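PDB 3OQG: Hpy188I from Helicobacter pylori, which is a GIY-YIG family restriction endonuclease that recognises and cleaves specific sites in double-stranded DNA. Local coordinates for residues Leu43-Val48 / Thr89-Arg94; Phe75-Lys80 / Gln120-Ile125; Ile81-His86 / Ser112-Phe117. All coordinates share one frame; numbering follows the deposited sequence.

Contact 1 of 3, residues Leu43-Val48 / Thr89-Arg94; sequences LLCELV and TPITKR. With nucleotides of chain C.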
loop_
_atom_site.group_PDB
_atom_site.type_symbol
_atom_site.label_atom_id
_atom_site.label_comp_id
_atom_site.label_asym_id
_atom_site.label_seq_id
_atom_site.Cartn_x
_atom_site.Cartn_y
_atom_site.Cartn_z
ATOM N N LEU A 43 5.073 17.003 -18.037
ATOM C CA LEU A 43 6.317 16.239 -17.882
ATOM C C LEU A 43 7.011 16.591 -16.567
ATOM O O LEU A 43 7.262 17.771 -16.270
ATOM C CB LEU A 43 7.266 16.547 -19.054
ATOM C CG LEU A 43 8.566 15.760 -19.115
ATOM C CD1 LEU A 43 8.296 14.266 -19.266
ATOM C CD2 LEU A 43 9.358 16.287 -20.288
ATOM N N LEU A 44 7.329 15.558 -15.795
ATOM C CA LEU A 44 7.903 15.733 -14.456
ATOM C C LEU A 44 9.377 15.364 -14.402
ATOM O O LEU A 44 10.177 16.096 -13.834
ATOM C CB LEU A 44 7.101 14.905 -13.441
ATOM C CG LEU A 44 7.599 14.940 -11.993
ATOM C CD1 LEU A 44 7.601 16.351 -11.417
ATOM C CD2 LEU A 44 6.778 13.960 -11.123
ATOM N N CYS A 45 9.735 14.221 -14.985
ATOM C CA CYS A 45 11.102 13.719 -14.950
ATOM C C CYS A 45 11.212 12.571 -15.932
ATOM O O CYS A 45 10.223 12.189 -16.569
ATOM C CB CYS A 45 11.475 13.234 -13.540
ATOM S SG CYS A 45 10.510 11.866 -12.876
ATOM N N GLU A 46 12.413 12.038 -16.061
ATOM C CA GLU A 46 12.647 10.825 -16.819
ATOM C C GLU A 46 13.326 9.850 -15.894
ATOM O O GLU A 46 14.073 10.255 -14.973
ATOM C CB GLU A 46 13.548 11.077 -18.023
ATOM C CG GLU A 46 12.874 11.749 -19.149
ATOM C CD GLU A 46 13.829 12.163 -20.214
ATOM O OE1 GLU A 46 14.865 12.806 -19.864
ATOM O OE2 GLU A 46 13.546 11.855 -21.398
ATOM N N LEU A 47 13.073 8.571 -16.153
ATOM C CA LEU A 47 13.754 7.470 -15.472
ATOM C C LEU A 47 14.748 6.823 -16.439
ATOM O O LEU A 47 14.392 6.463 -17.570
ATOM C CB LEU A 47 12.755 6.411 -14.997
ATOM C CG LEU A 47 11.536 6.941 -14.215
ATOM C CD1 LEU A 47 10.609 5.806 -13.747
ATOM C CD2 LEU A 47 12.001 7.837 -13.053
ATOM N N VAL A 48 15.980 6.689 -15.975
ATOM C CA VAL A 48 17.054 6.131 -16.780
ATOM C C VAL A 48 17.481 4.771 -16.240
ATOM O O VAL A 48 17.999 4.692 -15.111
ATOM C CB VAL A 48 18.273 7.059 -16.764
ATOM C CG1 VAL A 48 19.332 6.499 -17.689
ATOM C CG2 VAL A 48 17.880 8.495 -17.141
ATOM N N THR A 89 3.605 10.282 -1.851
ATOM C CA THR A 89 4.952 10.816 -1.624
ATOM C C THR A 89 5.406 11.570 -2.884
ATOM O O THR A 89 4.686 11.581 -3.888
ATOM C CB THR A 89 5.951 9.660 -1.263
ATOM O OG1 THR A 89 6.246 8.889 -2.430
ATOM C CG2 THR A 89 5.371 8.762 -0.154
ATOM N N PRO A 90 6.599 12.204 -2.851
ATOM C CA PRO A 90 7.164 12.721 -4.107
ATOM C C PRO A 90 7.578 11.609 -5.062
ATOM O O PRO A 90 7.756 10.469 -4.638
ATOM C CB PRO A 90 8.411 13.510 -3.642
ATOM C CG PRO A 90 8.201 13.743 -2.194
ATOM C CD PRO A 90 7.479 12.510 -1.714
ATOM N N ILE A 91 7.713 11.925 -6.351
ATOM C CA ILE A 91 8.133 10.928 -7.337
ATOM C C ILE A 91 9.424 10.207 -6.941
ATOM O O ILE A 91 9.619 9.019 -7.253
ATOM C CB ILE A 91 8.265 11.556 -8.760
ATOM C CG1 ILE A 91 8.394 10.460 -9.820
ATOM C CG2 ILE A 91 9.361 12.673 -8.805
ATOM C CD1 ILE A 91 7.186 9.484 -9.895
ATOM N N THR A 92 10.324 10.927 -6.284
ATOM C CA THR A 92 11.626 10.380 -5.951
ATOM C C THR A 92 11.477 9.161 -5.033
ATOM O O THR A 92 12.145 8.154 -5.231
ATOM C CB THR A 92 12.533 11.445 -5.294
ATOM O OG1 THR A 92 11.862 12.044 -4.179
ATOM C CG2 THR A 92 12.886 12.519 -6.314
ATOM N N LYS A 93 10.609 9.272 -4.031
ATOM C CA LYS A 93 10.339 8.155 -3.119
ATOM C C LYS A 93 9.634 6.989 -3.834
ATOM O O LYS A 93 9.923 5.801 -3.575
ATOM C CB LYS A 93 9.550 8.632 -1.893
ATOM C CG LYS A 93 10.367 9.514 -0.946
ATOM C CD LYS A 93 9.609 9.674 0.353
ATOM C CE LYS A 93 10.188 10.719 1.237
ATOM N NZ LYS A 93 9.352 10.825 2.477
ATOM N N ARG A 94 8.703 7.303 -4.732
ATOM C CA ARG A 94 8.041 6.251 -5.488
ATOM C C ARG A 94 9.046 5.501 -6.358
ATOM O O ARG A 94 8.967 4.286 -6.488
ATOM C CB ARG A 94 6.874 6.782 -6.339
ATOM C CG ARG A 94 6.120 5.677 -7.115
ATOM C CD ARG A 94 5.442 4.678 -6.161
ATOM N NE ARG A 94 4.828 3.495 -6.772
ATOM C CZ ARG A 94 5.420 2.308 -6.905
ATOM N NH1 ARG A 94 6.657 2.130 -6.530
ATOM N NH2 ARG A 94 4.737 1.275 -7.396
ATOM P P DG C 6 0.978 1.836 -7.806
ATOM O OP1 DG C 6 0.388 2.982 -8.527
ATOM O OP2 DG C 6 2.114 1.086 -8.402
ATOM O "O5'" DG C 6 1.379 2.319 -6.344
ATOM C "C5'" DG C 6 0.357 2.518 -5.371
ATOM C "C4'" DG C 6 0.939 2.522 -3.979
ATOM O "O4'" DG C 6 1.502 1.230 -3.647
ATOM C "C3'" DG C 6 2.060 3.542 -3.762
ATOM O "O3'" DG C 6 1.784 4.285 -2.577
ATOM C "C2'" DG C 6 3.296 2.684 -3.570
ATOM C "C1'" DG C 6 2.683 1.471 -2.909
ATOM N N9 DG C 6 3.511 0.269 -2.920
ATOM C C8 DG C 6 3.984 -0.432 -4.007
ATOM N N7 DG C 6 4.760 -1.429 -3.673
ATOM C C5 DG C 6 4.783 -1.398 -2.282
ATOM C C6 DG C 6 5.471 -2.223 -1.348
ATOM O O6 DG C 6 6.234 -3.177 -1.570
ATOM N N1 DG C 6 5.208 -1.831 -0.033
ATOM C C2 DG C 6 4.405 -0.778 0.330
ATOM N N2 DG C 6 4.285 -0.537 1.647
ATOM N N3 DG C 6 3.765 -0.008 -0.527
ATOM C C4 DG C 6 4.003 -0.369 -1.805
#
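Leu44 and Cys45 reach together for Ile91, and a classic beta bulge lets them do so: both residues face Val131 of the neighbouring strand 129-134, so two consecutive side chains leave strand 42-50 toward the same helix. This joins the central sheet of the GIY-YIG nuclease domain to the first turn of helix 91-98, where Pro90 holds the N-cap position. Leu44 and Ile91 run past each other in opposite directions rather than meeting end on. The CD2 methyl of Leu44 lies against the branch point of the isoleucine, 3.7 Å from Ile91 CB, and touches CG2 as well. Cys45 comes in beside it. A chi1 of 62° tucks its sulfur over the backbone, flanked by its own N and C, and from there Cys45 SG lies 4.0 Å from Ile91 CG1. Leu44 CD2 thus sits over the branch point and reaches both arms, and Cys45 adds to the contact on CG1. Met66 also packs on Ile91, and Leu71 and Ala133 also touch Leu44, so the contact belongs to a buried apolar layer.

One turn later the same helix serves the DNA. The chain of Arg94 leaves the backbone extended and bends at chi2 (64°), which carries the guanidinium alongside nucleotide DG6 of chain C. The sugar carbon C2' of DG6 lies over one face of the Arg94 guanidinium, shifted toward its rim, while the phosphorus is in plane at the edge. A cation-pi contact with Tyr98 also engages the group. In that pose Arg94 NH2 donates to OP2 of DG6 over 2.8 Å, with an N-H...O angle of 162°.

Contact 2 of 3, residues Phe75-Lys80 / Gln120-Ile125; sequences FVIQGK and QSLLKI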
loop_
_atom_site.group_PDB
_atom_site.type_symbol
_atom_site.label_atom_id
_atom_site.label_comp_id
_atom_site.label_asym_id
_atom_site.label_seq_id
_atom_site.Cartn_x
_atom_site.Cartn_y
_atom_site.Cartn_z
ATOM N N PHE A 75 3.879 6.610 -16.932
ATOM C CA PHE A 75 5.163 6.185 -17.481
ATOM C C PHE A 75 4.976 5.951 -18.969
ATOM O O PHE A 75 4.139 5.129 -19.386
ATOM C CB PHE A 75 5.622 4.874 -16.834
ATOM C CG PHE A 75 6.179 5.011 -15.430
ATOM C CD1 PHE A 75 6.247 6.235 -14.762
ATOM C CD2 PHE A 75 6.612 3.875 -14.758
ATOM C CE1 PHE A 75 6.797 6.342 -13.477
ATOM C CE2 PHE A 75 7.149 3.975 -13.468
ATOM C CZ PHE A 75 7.226 5.202 -12.829
ATOM N N VAL A 76 5.768 6.653 -19.766
ATOM C CA VAL A 76 5.658 6.579 -21.223
ATOM C C VAL A 76 7.005 6.150 -21.779
ATOM O O VAL A 76 8.055 6.716 -21.423
ATOM C CB VAL A 76 5.219 7.938 -21.805
ATOM C CG1 VAL A 76 5.136 7.901 -23.355
ATOM C CG2 VAL A 76 3.895 8.338 -21.198
ATOM N N ILE A 77 6.982 5.167 -22.668
ATOM C CA ILE A 77 8.202 4.622 -23.266
ATOM C C ILE A 77 8.032 4.635 -24.776
ATOM O O ILE A 77 7.123 3.989 -25.308
ATOM C CB ILE A 77 8.492 3.183 -22.797
ATOM C CG1 ILE A 77 8.529 3.101 -21.273
ATOM C CG2 ILE A 77 9.795 2.664 -23.473
ATOM C CD1 ILE A 77 8.687 1.673 -20.719
ATOM N N GLN A 78 8.901 5.369 -25.463
ATOM C CA GLN A 78 8.779 5.571 -26.913
ATOM C C GLN A 78 7.336 5.873 -27.315
ATOM O O GLN A 78 6.771 5.238 -28.215
ATOM C CB GLN A 78 9.331 4.365 -27.674
ATOM C CG GLN A 78 10.838 4.259 -27.595
ATOM C CD GLN A 78 11.401 3.202 -28.518
ATOM O OE1 GLN A 78 10.752 2.782 -29.474
ATOM N NE2 GLN A 78 12.630 2.787 -28.249
ATOM N N GLY A 79 6.752 6.849 -26.626
ATOM C CA GLY A 79 5.386 7.304 -26.897
ATOM C C GLY A 79 4.233 6.462 -26.384
ATOM O O GLY A 79 3.086 6.909 -26.464
ATOM N N LYS A 80 4.514 5.257 -25.877
ATOM C CA LYS A 80 3.477 4.317 -25.433
ATOM C C LYS A 80 3.259 4.412 -23.917
ATOM O O LYS A 80 4.217 4.513 -23.167
ATOM C CB LYS A 80 3.868 2.871 -25.798
ATOM C CG LYS A 80 3.866 2.560 -27.291
ATOM C CD LYS A 80 2.495 2.709 -27.891
ATOM C CE LYS A 80 2.395 2.095 -29.276
ATOM N NZ LYS A 80 1.045 2.342 -29.894
ATOM N N GLN A 120 12.042 -4.713 -13.390
ATOM C CA GLN A 120 12.684 -5.693 -14.273
ATOM C C GLN A 120 12.281 -5.437 -15.721
ATOM O O GLN A 120 13.116 -5.562 -16.626
ATOM C CB GLN A 120 12.392 -7.129 -13.869
ATOM C CG GLN A 120 12.938 -7.517 -12.496
ATOM C CD GLN A 120 14.413 -7.240 -12.352
ATOM O OE1 GLN A 120 15.216 -7.519 -13.268
ATOM N NE2 GLN A 120 14.799 -6.707 -11.197
ATOM N N SER A 121 11.023 -5.060 -15.933
ATOM C CA SER A 121 10.549 -4.749 -17.296
ATOM C C SER A 121 11.248 -3.517 -17.848
ATOM O O SER A 121 11.713 -3.521 -18.987
ATOM C CB SER A 121 9.030 -4.551 -17.330
ATOM O OG SER A 121 8.355 -5.786 -17.100
ATOM N N LEU A 122 11.335 -2.463 -17.044
ATOM C CA LEU A 122 12.020 -1.246 -17.483
ATOM C C LEU A 122 13.514 -1.462 -17.734
ATOM O O LEU A 122 14.070 -0.899 -18.676
ATOM C CB LEU A 122 11.775 -0.103 -16.488
ATOM C CG LEU A 122 10.324 0.371 -16.321
ATOM C CD1 LEU A 122 10.228 1.653 -15.475
ATOM C CD2 LEU A 122 9.538 0.544 -17.605
ATOM N N LEU A 123 14.172 -2.256 -16.892
ATOM C CA LEU A 123 15.581 -2.577 -17.102
ATOM C C LEU A 123 15.792 -3.361 -18.405
ATOM O O LEU A 123 16.749 -3.121 -19.152
ATOM C CB LEU A 123 16.145 -3.363 -15.888
ATOM C CG LEU A 123 16.343 -2.604 -14.573
ATOM C CD1 LEU A 123 16.872 -3.569 -13.483
ATOM C CD2 LEU A 123 17.239 -1.371 -14.738
ATOM N N LYS A 124 14.904 -4.317 -18.673
ATOM C CA LYS A 124 15.017 -5.185 -19.854
ATOM C C LYS A 124 14.732 -4.440 -21.146
ATOM O O LYS A 124 15.449 -4.611 -22.146
ATOM C CB LYS A 124 14.098 -6.396 -19.709
ATOM C CG LYS A 124 14.181 -7.439 -20.793
ATOM C CD LYS A 124 15.530 -8.166 -20.863
ATOM C CE LYS A 124 15.559 -9.192 -22.012
ATOM N NZ LYS A 124 15.517 -8.537 -23.373
ATOM N N ILE A 125 13.686 -3.615 -21.133
ATOM C CA ILE A 125 13.340 -2.786 -22.291
ATOM C C ILE A 125 14.481 -1.796 -22.530
ATOM O O ILE A 125 14.865 -1.508 -23.675
ATOM C CB ILE A 125 12.027 -2.049 -22.043
ATOM C CG1 ILE A 125 10.840 -3.042 -22.010
ATOM C CG2 ILE A 125 11.818 -0.926 -23.080
ATOM C CD1 ILE A 125 9.556 -2.407 -21.492
#
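Strand 75-77 and helix 120-125 run in nearly the same direction, their short axes inclined by 22° and 11.7 Å apart at closest approach. Ile77 and Ile125 are the nearest pair of residues, 9.1 Å from CA to CA. The strand ends there. A type I' turn from Ile77 to Lys80 closes a tight two-residue hairpin onto strand 80-87, with Gln78 and Gly79 at its corner and a pair of backbone bonds between Ile77 and Lys80.

Ile77 carries most of the contact by dividing its two branches between successive turns of the helix. Its longer arm ends against Leu122, Ile77 CD1 lying just 3.4 Å from Leu122 CD2, tighter than ordinary van der Waals spacing. The shorter arm, which points opposite the backbone N (chi1 of -54° being measured to CG1), brings Ile77 CG2 to 4.1 Å from Ile125 CG2. In both pairs the side chains cross at a slant. Phe75 adds a looser touch, its ring atom CD2 4.3 Å from Leu122 CD1. Phe82 and Val129 extend the same buried layer.

Every touching atom is a carbon, so this face of the helix is held to the sheet by the fit of methyl groups, with one aromatic CH of Phe75, and without any directional bond across the contact.

Contact 3 of 3, residues Ile81-His86 / Ser112-Phe117; sequences IFKIGH and STTNYF. With nucleotides of chain C.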
loop_
_atom_site.group_PDB
_atom_site.type_symbol
_atom_site.label_atom_id
_atom_site.label_comp_id
_atom_site.label_asym_id
_atom_site.label_seq_id
_atom_site.Cartn_x
_atom_site.Cartn_y
_atom_site.Cartn_z
ATOM N N ILE A 81 1.996 4.387 -23.490
ATOM C CA ILE A 81 1.677 4.377 -22.063
ATOM C C ILE A 81 1.933 2.989 -21.495
ATOM O O ILE A 81 1.253 2.023 -21.846
ATOM C CB ILE A 81 0.226 4.815 -21.805
ATOM C CG1 ILE A 81 0.072 6.275 -22.214
ATOM C CG2 ILE A 81 -0.154 4.623 -20.312
ATOM C CD1 ILE A 81 -1.352 6.798 -22.138
ATOM N N PHE A 82 2.925 2.896 -20.617
ATOM C CA PHE A 82 3.292 1.634 -19.984
ATOM C C PHE A 82 2.472 1.435 -18.709
ATOM O O PHE A 82 2.022 0.345 -18.435
ATOM C CB PHE A 82 4.788 1.628 -19.658
ATOM C CG PHE A 82 5.199 0.548 -18.716
ATOM C CD1 PHE A 82 5.388 -0.751 -19.163
ATOM C CD2 PHE A 82 5.368 0.822 -17.362
ATOM C CE1 PHE A 82 5.754 -1.783 -18.257
ATOM C CE2 PHE A 82 5.764 -0.193 -16.466
ATOM C CZ PHE A 82 5.965 -1.485 -16.920
ATOM N N LYS A 83 2.323 2.494 -17.926
ATOM C CA LYS A 83 1.500 2.444 -16.731
ATOM C C LYS A 83 1.008 3.801 -16.257
ATOM O O LYS A 83 1.557 4.832 -16.607
ATOM C CB LYS A 83 2.194 1.648 -15.608
ATOM C CG LYS A 83 3.033 2.394 -14.643
ATOM C CD LYS A 83 3.328 1.521 -13.377
ATOM C CE LYS A 83 2.248 1.542 -12.281
ATOM N NZ LYS A 83 2.666 0.771 -11.044
ATOM N N ILE A 84 -0.056 3.748 -15.454
ATOM C CA ILE A 84 -0.598 4.879 -14.727
ATOM C C ILE A 84 -0.584 4.447 -13.277
ATOM O O ILE A 84 -1.003 3.335 -12.965
ATOM C CB ILE A 84 -2.024 5.244 -15.159
ATOM C CG1 ILE A 84 -2.065 5.593 -16.655
ATOM C CG2 ILE A 84 -2.569 6.400 -14.295
ATOM C CD1 ILE A 84 -3.457 5.562 -17.265
ATOM N N GLY A 85 -0.041 5.297 -12.407
ATOM C CA GLY A 85 0.011 5.028 -10.973
ATOM C C GLY A 85 -0.185 6.270 -10.138
ATOM O O GLY A 85 -0.419 7.351 -10.661
ATOM N N HIS A 86 -0.084 6.121 -8.823
ATOM C CA HIS A 86 -0.160 7.268 -7.951
ATOM C C HIS A 86 0.789 7.096 -6.770
ATOM O O HIS A 86 1.231 5.971 -6.434
ATOM C CB HIS A 86 -1.597 7.474 -7.446
ATOM C CG HIS A 86 -1.932 6.613 -6.265
ATOM N ND1 HIS A 86 -2.304 5.292 -6.388
ATOM C CD2 HIS A 86 -1.854 6.858 -4.937
ATOM C CE1 HIS A 86 -2.504 4.780 -5.188
ATOM N NE2 HIS A 86 -2.211 5.699 -4.289
ATOM N N SER A 112 7.364 -5.817 -3.350
ATOM C CA SER A 112 6.061 -6.031 -3.963
ATOM C C SER A 112 6.247 -6.668 -5.342
ATOM O O SER A 112 7.256 -6.432 -6.041
ATOM C CB SER A 112 5.256 -4.744 -4.112
ATOM O OG SER A 112 5.926 -3.804 -4.937
ATOM N N THR A 113 5.288 -7.496 -5.731
ATOM C CA THR A 113 5.300 -8.067 -7.086
ATOM C C THR A 113 5.243 -6.979 -8.173
ATOM O O THR A 113 5.884 -7.129 -9.214
ATOM C CB THR A 113 4.198 -9.155 -7.336
ATOM O OG1 THR A 113 2.915 -8.532 -7.352
ATOM C CG2 THR A 113 4.255 -10.256 -6.281
ATOM N N THR A 114 4.544 -5.882 -7.894
ATOM C CA THR A 114 4.488 -4.720 -8.783
ATOM C C THR A 114 5.865 -4.122 -9.009
ATOM O O THR A 114 6.257 -3.855 -10.150
ATOM C CB THR A 114 3.584 -3.604 -8.191
ATOM O OG1 THR A 114 2.252 -4.089 -8.067
ATOM C CG2 THR A 114 3.571 -2.372 -9.079
ATOM N N ASN A 115 6.574 -3.852 -7.925
ATOM C CA ASN A 115 7.875 -3.200 -8.069
ATOM C C ASN A 115 8.847 -4.110 -8.832
ATOM O O ASN A 115 9.621 -3.648 -9.670
ATOM C CB ASN A 115 8.435 -2.755 -6.731
ATOM C CG ASN A 115 7.752 -1.523 -6.206
ATOM O OD1 ASN A 115 7.177 -0.752 -6.971
ATOM N ND2 ASN A 115 7.819 -1.320 -4.892
ATOM N N TYR A 116 8.767 -5.404 -8.567
ATOM C CA TYR A 116 9.550 -6.398 -9.322
ATOM C C TYR A 116 9.224 -6.390 -10.818
ATOM O O TYR A 116 10.117 -6.278 -11.655
ATOM C CB TYR A 116 9.313 -7.774 -8.738
ATOM C CG TYR A 116 9.872 -8.894 -9.559
ATOM C CD1 TYR A 116 11.235 -9.142 -9.622
ATOM C CD2 TYR A 116 9.020 -9.710 -10.304
ATOM C CE1 TYR A 116 11.739 -10.208 -10.411
ATOM C CE2 TYR A 116 9.511 -10.767 -11.069
ATOM C CZ TYR A 116 10.855 -11.001 -11.138
ATOM O OH TYR A 116 11.298 -12.078 -11.913
ATOM N N PHE A 117 7.948 -6.511 -11.151
ATOM C CA PHE A 117 7.528 -6.504 -12.548
ATOM C C PHE A 117 7.953 -5.195 -13.250
ATOM O O PHE A 117 8.482 -5.219 -14.360
ATOM C CB PHE A 117 6.019 -6.734 -12.665
ATOM C CG PHE A 117 5.471 -6.356 -14.023
ATOM C CD1 PHE A 117 5.692 -7.170 -15.119
ATOM C CD2 PHE A 117 4.840 -5.134 -14.213
ATOM C CE1 PHE A 117 5.254 -6.790 -16.387
ATOM C CE2 PHE A 117 4.405 -4.748 -15.478
ATOM C CZ PHE A 117 4.614 -5.578 -16.566
ATOM P P DG C 6 0.978 1.836 -7.806
ATOM O OP1 DG C 6 0.388 2.982 -8.527
ATOM O OP2 DG C 6 2.114 1.086 -8.402
ATOM O "O5'" DG C 6 1.379 2.319 -6.344
ATOM C "C5'" DG C 6 0.357 2.518 -5.371
ATOM C "C4'" DG C 6 0.939 2.522 -3.979
ATOM O "O4'" DG C 6 1.502 1.230 -3.647
ATOM C "C3'" DG C 6 2.060 3.542 -3.762
ATOM O "O3'" DG C 6 1.784 4.285 -2.577
ATOM C "C2'" DG C 6 3.296 2.684 -3.570
ATOM C "C1'" DG C 6 2.683 1.471 -2.909
ATOM N N9 DG C 6 3.511 0.269 -2.920
ATOM C C8 DG C 6 3.984 -0.432 -4.007
ATOM N N7 DG C 6 4.760 -1.429 -3.673
ATOM C C5 DG C 6 4.783 -1.398 -2.282
ATOM C C6 DG C 6 5.471 -2.223 -1.348
ATOM O O6 DG C 6 6.234 -3.177 -1.570
ATOM N N1 DG C 6 5.208 -1.831 -0.033
ATOM C C2 DG C 6 4.405 -0.778 0.330
ATOM N N2 DG C 6 4.285 -0.537 1.647
ATOM N N3 DG C 6 3.765 -0.008 -0.527
ATOM C C4 DG C 6 4.003 -0.369 -1.805
ATOM P P DT C 5 -0.805 -3.858 -9.823
ATOM O OP1 DT C 5 -1.616 -3.057 -10.765
ATOM O OP2 DT C 5 0.555 -4.302 -10.209
ATOM O "O5'" DT C 5 -0.682 -3.014 -8.487
ATOM C "C5'" DT C 5 -1.765 -2.226 -8.020
ATOM C "C4'" DT C 5 -1.262 -1.274 -6.965
ATOM O "O4'" DT C 5 -0.951 -2.030 -5.777
ATOM C "C3'" DT C 5 0.027 -0.572 -7.389
ATOM O "O3'" DT C 5 -0.232 0.820 -7.556
ATOM C "C2'" DT C 5 1.037 -0.893 -6.292
ATOM C "C1'" DT C 5 0.209 -1.508 -5.166
ATOM N N1 DT C 5 0.865 -2.621 -4.451
ATOM C C2 DT C 5 1.066 -2.503 -3.093
ATOM O O2 DT C 5 0.763 -1.509 -2.453
ATOM N N3 DT C 5 1.642 -3.599 -2.507
ATOM C C4 DT C 5 2.036 -4.769 -3.127
ATOM O O4 DT C 5 2.537 -5.677 -2.465
ATOM C C5 DT C 5 1.811 -4.819 -4.552
ATOM C C7 DT C 5 2.208 -6.049 -5.306
ATOM C C6 DT C 5 1.247 -3.755 -5.135
ATOM P P DC C 4 0.209 -10.549 -9.417
ATOM O OP1 DC C 4 0.248 -10.443 -10.900
ATOM O OP2 DC C 4 1.457 -10.806 -8.663
ATOM O "O5'" DC C 4 -0.463 -9.226 -8.846
ATOM C "C5'" DC C 4 -1.767 -8.841 -9.273
ATOM C "C4'" DC C 4 -2.098 -7.445 -8.797
ATOM O "O4'" DC C 4 -2.249 -7.433 -7.352
ATOM C "C3'" DC C 4 -1.046 -6.382 -9.114
ATOM O "O3'" DC C 4 -1.688 -5.135 -9.392
ATOM C "C2'" DC C 4 -0.252 -6.291 -7.821
ATOM C "C1'" DC C 4 -1.342 -6.497 -6.776
ATOM N N1 DC C 4 -0.844 -7.064 -5.505
ATOM C C2 DC C 4 -0.952 -6.309 -4.329
ATOM O O2 DC C 4 -1.497 -5.196 -4.370
ATOM N N3 DC C 4 -0.460 -6.815 -3.174
ATOM C C4 DC C 4 0.114 -8.018 -3.160
ATOM N N4 DC C 4 0.600 -8.467 -1.991
ATOM C C5 DC C 4 0.220 -8.814 -4.336
ATOM C C6 DC C 4 -0.270 -8.302 -5.474
#
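This is a strand-helix contact made by two separate touches, Phe82 on Phe117 and Lys83 on Thr114, where strand 80-87, outermost in this chain's five-stranded sheet, passes the first turns of helix 113-125 beside the DNA backbone. The aromatic pair lies on the side remote from the bases. The rings approach from opposite directions and meet obliquely, Phe82 CZ 3.9 Å from Phe117 CE2, with Leu122 and Val118 also against Phe82. Nearer the DNA, Lys83 NZ comes within 3.8 Å of Thr114 CG2, a methyl that flanks the amino group without bonding it.

Consecutive residues Phe82 and Lys83 both face Phe75 in a classic beta bulge, which lets both side chains serve this contact. The run Lys83-Ile84-Gly85 stands where the second half of the GIY-YIG motif is expected. A bend at chi3 (-84°) directs the lysine to the phosphate, and Lys83 NZ donates to OP2 of DG6 of chain C over 2.7 Å; Tyr98 is a further partner. The other non-bridging oxygen, OP1 of DG6, receives the N-H of His86, His86 N lying 3.2 Å away, and is close to Gly85 CA. His86, which binds calcium in a crystal structure of this protein though none is bound to it here, is hydrogen-bonded through ND1 to Glu159 of the second subunit.

The start of the helix grips the same DNA strand. Thr113 OG1 donates to OP2 of DC4 of chain C, and Thr114 OG1 to OP2 of DT5 of chain C over 2.7 Å, the helix N terminus probably adding to the attraction for phosphate. Ser112 caps the helix: its OG accepts from Asn115 N at 3.1 Å (155°). The same Ser112 OG gives its proton to N7 of DG6 over 2.9 Å, on the major-groove edge of the guanine.

Overall arrangement
All three contacts reach the same five-stranded antiparallel sheet. Contacts 1 and 2 meet where Leu47 CD1 packs 3.6 Å from Phe75 CZ. Contact 3 is nested within the chain loop closed by contact 2; both use helix 113-125, and the hairpin strands are joined by Phe75 O and Phe82 N at 2.8 Å. Contacts 1 and 3 converge on the phosphate of DG6 of chain C, where the arginine and lysine both attend OP2; Arg94 NH1 and Asn115 OD1, 3.0 Å apart, link the two helices. Contact 3 holds the calcium-site residue His86, whose side chain lies about 9 Å from that of Ile91 in contact 1 and about 10 Å from that of Phe75 in contact 2. Contact 2 stays back, its nearest atom about 8 Å from the DNA.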